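Local coordinates for murein peptide amidase A (Escherichia coli O157:H7, PDB 5HXD), which probably hydrolyses, with one zinc ion per subunit, the gamma-D-glutamyl-diaminopimelate amide bond of murein tripeptide during peptidoglycan degradation, at residues A[98-103]-A[136-141]. Numbering follows the deposited sequence.
Sequences NRNFPA and PETQAL
T138, in the first turn of its helix, meets N100 and F101 of the 98-103 loop with the two branches of its side chain, one polar and one apolar. With chi1 at -57°, OG1 lies beside its own backbone N and CG2 anti to it, which divides the branches between the two loop residues. The hydroxyl OG1 donates to N100 OD1 at 3.0 Å; the donor lies in the carbonyl plane on a lone pair, at a C=O...donor angle of 120°. The same OD1 also accepts from the backbone N of E135, while N100 ND2 donates to T128 O, so both ends of the amide are engaged, which should hold its rotation. The methyl CG2 sits over one face of the F101 ring, 3.9 Å from the centroid and 18° off the ring normal, a CH-pi contact. It is displaced toward the CD1 rim, with T138 CG2 to F101 CD1 at 3.7 Å. At the ring edge, near its plane, L141 CD2 approaches F101 CZ at 4.0 Å. T138 and L141 are three residues apart, on the same side of the helix, so successive turns address the face and edge of one phenyl group. P102 CD reaches T138 CG2 at 4.1 Å, a slight addition at the margin. The side chain of F101 lies about 8 Å from those of H49 and H157, predicted zinc ligands of this M14-family peptidase; helix 136-148 leads into strand 153-157, which ends at H157. Around the pair, F195 meets F101 edge-to-face, W198 of helix 195-201 touches F101 and P102, and Y20 of strand 18-22 touches L141.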
loop_
_atom_site.group_PDB
_atom_site.type_symbol
_atom_site.label_atom_id
_atom_site.label_comp_id
_atom_site.label_asym_id
_atom_site.label_seq_id
_atom_site.Cartn_x
_atom_site.Cartn_y
_atom_site.Cartn_z
ATOM N N ASN A 98 -14.671 5.650 -4.641
ATOM C CA ASN A 98 -14.849 6.235 -5.957
ATOM C C ASN A 98 -16.234 5.924 -6.502
ATOM O O ASN A 98 -16.453 5.962 -7.712
ATOM C CB ASN A 98 -13.777 5.738 -6.926
ATOM C CG ASN A 98 -13.497 6.720 -8.056
ATOM O OD1 ASN A 98 -13.350 7.928 -7.841
ATOM N ND2 ASN A 98 -13.397 6.198 -9.264
ATOM N N ARG A 99 -17.156 5.594 -5.603
ATOM C CA ARG A 99 -18.581 5.595 -5.927
ATOM C C ARG A 99 -19.296 6.361 -4.835
ATOM O O ARG A 99 -20.524 6.446 -4.835
ATOM C CB ARG A 99 -19.168 4.176 -6.046
ATOM C CG ARG A 99 -18.517 3.284 -7.086
ATOM C CD ARG A 99 -18.748 3.794 -8.486
ATOM N NE ARG A 99 -18.112 2.945 -9.476
ATOM C CZ ARG A 99 -16.818 2.984 -9.788
ATOM N NH1 ARG A 99 -16.001 3.841 -9.181
ATOM N NH2 ARG A 99 -16.338 2.145 -10.700
ATOM N N ASN A 100 -18.514 6.926 -3.916
ATOM C CA ASN A 100 -19.037 7.613 -2.730
ATOM C C ASN A 100 -19.084 9.171 -2.783
ATOM O O ASN A 100 -19.484 9.813 -1.812
ATOM C CB ASN A 100 -18.211 7.173 -1.511
ATOM C CG ASN A 100 -18.937 7.398 -0.186
ATOM O OD1 ASN A 100 -18.410 8.055 0.721
ATOM N ND2 ASN A 100 -20.150 6.854 -0.069
ATOM N N PHE A 101 -18.693 9.791 -3.892
ATOM C CA PHE A 101 -18.643 11.249 -3.919
ATOM C C PHE A 101 -20.016 11.851 -4.216
ATOM O O PHE A 101 -20.733 11.382 -5.108
ATOM C CB PHE A 101 -17.598 11.735 -4.932
ATOM C CG PHE A 101 -16.183 11.581 -4.457
ATOM C CD1 PHE A 101 -15.519 12.646 -3.862
ATOM C CD2 PHE A 101 -15.521 10.370 -4.581
ATOM C CE1 PHE A 101 -14.209 12.519 -3.400
ATOM C CE2 PHE A 101 -14.210 10.230 -4.125
ATOM C CZ PHE A 101 -13.553 11.321 -3.529
ATOM N N PRO A 102 -20.386 12.910 -3.466
ATOM C CA PRO A 102 -21.704 13.553 -3.550
ATOM C C PRO A 102 -21.996 14.240 -4.896
ATOM O O PRO A 102 -22.741 15.216 -4.929
ATOM C CB PRO A 102 -21.658 14.581 -2.420
ATOM C CG PRO A 102 -20.206 14.865 -2.234
ATOM C CD PRO A 102 -19.529 13.551 -2.452
ATOM N N ALA A 103 -21.429 13.721 -5.980
ATOM C CA ALA A 103 -21.827 14.086 -7.335
ATOM C C ALA A 103 -23.332 13.913 -7.550
ATOM O O ALA A 103 -24.002 13.219 -6.778
ATOM C CB ALA A 103 -21.060 13.254 -8.344
ATOM N N PRO A 136 -15.878 9.242 5.740
ATOM C CA PRO A 136 -15.023 10.305 6.274
ATOM C C PRO A 136 -13.882 10.654 5.328
ATOM O O PRO A 136 -13.617 11.841 5.145
ATOM C CB PRO A 136 -14.494 9.723 7.596
ATOM C CG PRO A 136 -14.737 8.280 7.531
ATOM C CD PRO A 136 -15.884 8.047 6.600
ATOM N N GLU A 137 -13.233 9.652 4.740
ATOM C CA GLU A 137 -12.240 9.890 3.703
ATOM C C GLU A 137 -12.793 10.749 2.568
ATOM O O GLU A 137 -12.076 11.575 2.014
ATOM C CB GLU A 137 -11.735 8.573 3.125
ATOM C CG GLU A 137 -10.934 7.709 4.071
ATOM C CD GLU A 137 -11.796 6.776 4.887
ATOM O OE1 GLU A 137 -13.031 6.771 4.708
ATOM O OE2 GLU A 137 -11.230 6.050 5.722
ATOM N N THR A 138 -14.063 10.556 2.214
ATOM C CA THR A 138 -14.657 11.300 1.103
ATOM C C THR A 138 -14.939 12.759 1.452
ATOM O O THR A 138 -14.616 13.683 0.695
ATOM C CB THR A 138 -15.968 10.667 0.655
ATOM O OG1 THR A 138 -15.725 9.300 0.292
ATOM C CG2 THR A 138 -16.578 11.464 -0.518
ATOM N N GLN A 139 -15.567 12.952 2.604
ATOM C CA GLN A 139 -15.872 14.280 3.090
ATOM C C GLN A 139 -14.616 15.101 3.258
ATOM O O GLN A 139 -14.569 16.249 2.827
ATOM C CB GLN A 139 -16.653 14.194 4.400
ATOM C CG GLN A 139 -18.109 13.810 4.151
ATOM C CD GLN A 139 -18.783 13.155 5.347
ATOM O OE1 GLN A 139 -18.337 13.300 6.488
ATOM N NE2 GLN A 139 -19.874 12.432 5.088
ATOM N N ALA A 140 -13.595 14.503 3.860
ATOM C CA ALA A 140 -12.367 15.219 4.144
ATOM C C ALA A 140 -11.718 15.736 2.869
ATOM O O ALA A 140 -11.293 16.890 2.811
ATOM C CB ALA A 140 -11.420 14.352 4.894
ATOM N N LEU A 141 -11.644 14.890 1.850
ATOM C CA LEU A 141 -11.066 15.333 0.591
ATOM C C LEU A 141 -11.926 16.415 -0.060
ATOM O O LEU A 141 -11.394 17.343 -0.631
ATOM C CB LEU A 141 -10.887 14.166 -0.384
ATOM C CG LEU A 141 -10.103 14.547 -1.650
ATOM C CD1 LEU A 141 -8.639 14.774 -1.324
ATOM C CD2 LEU A 141 -10.255 13.526 -2.760
#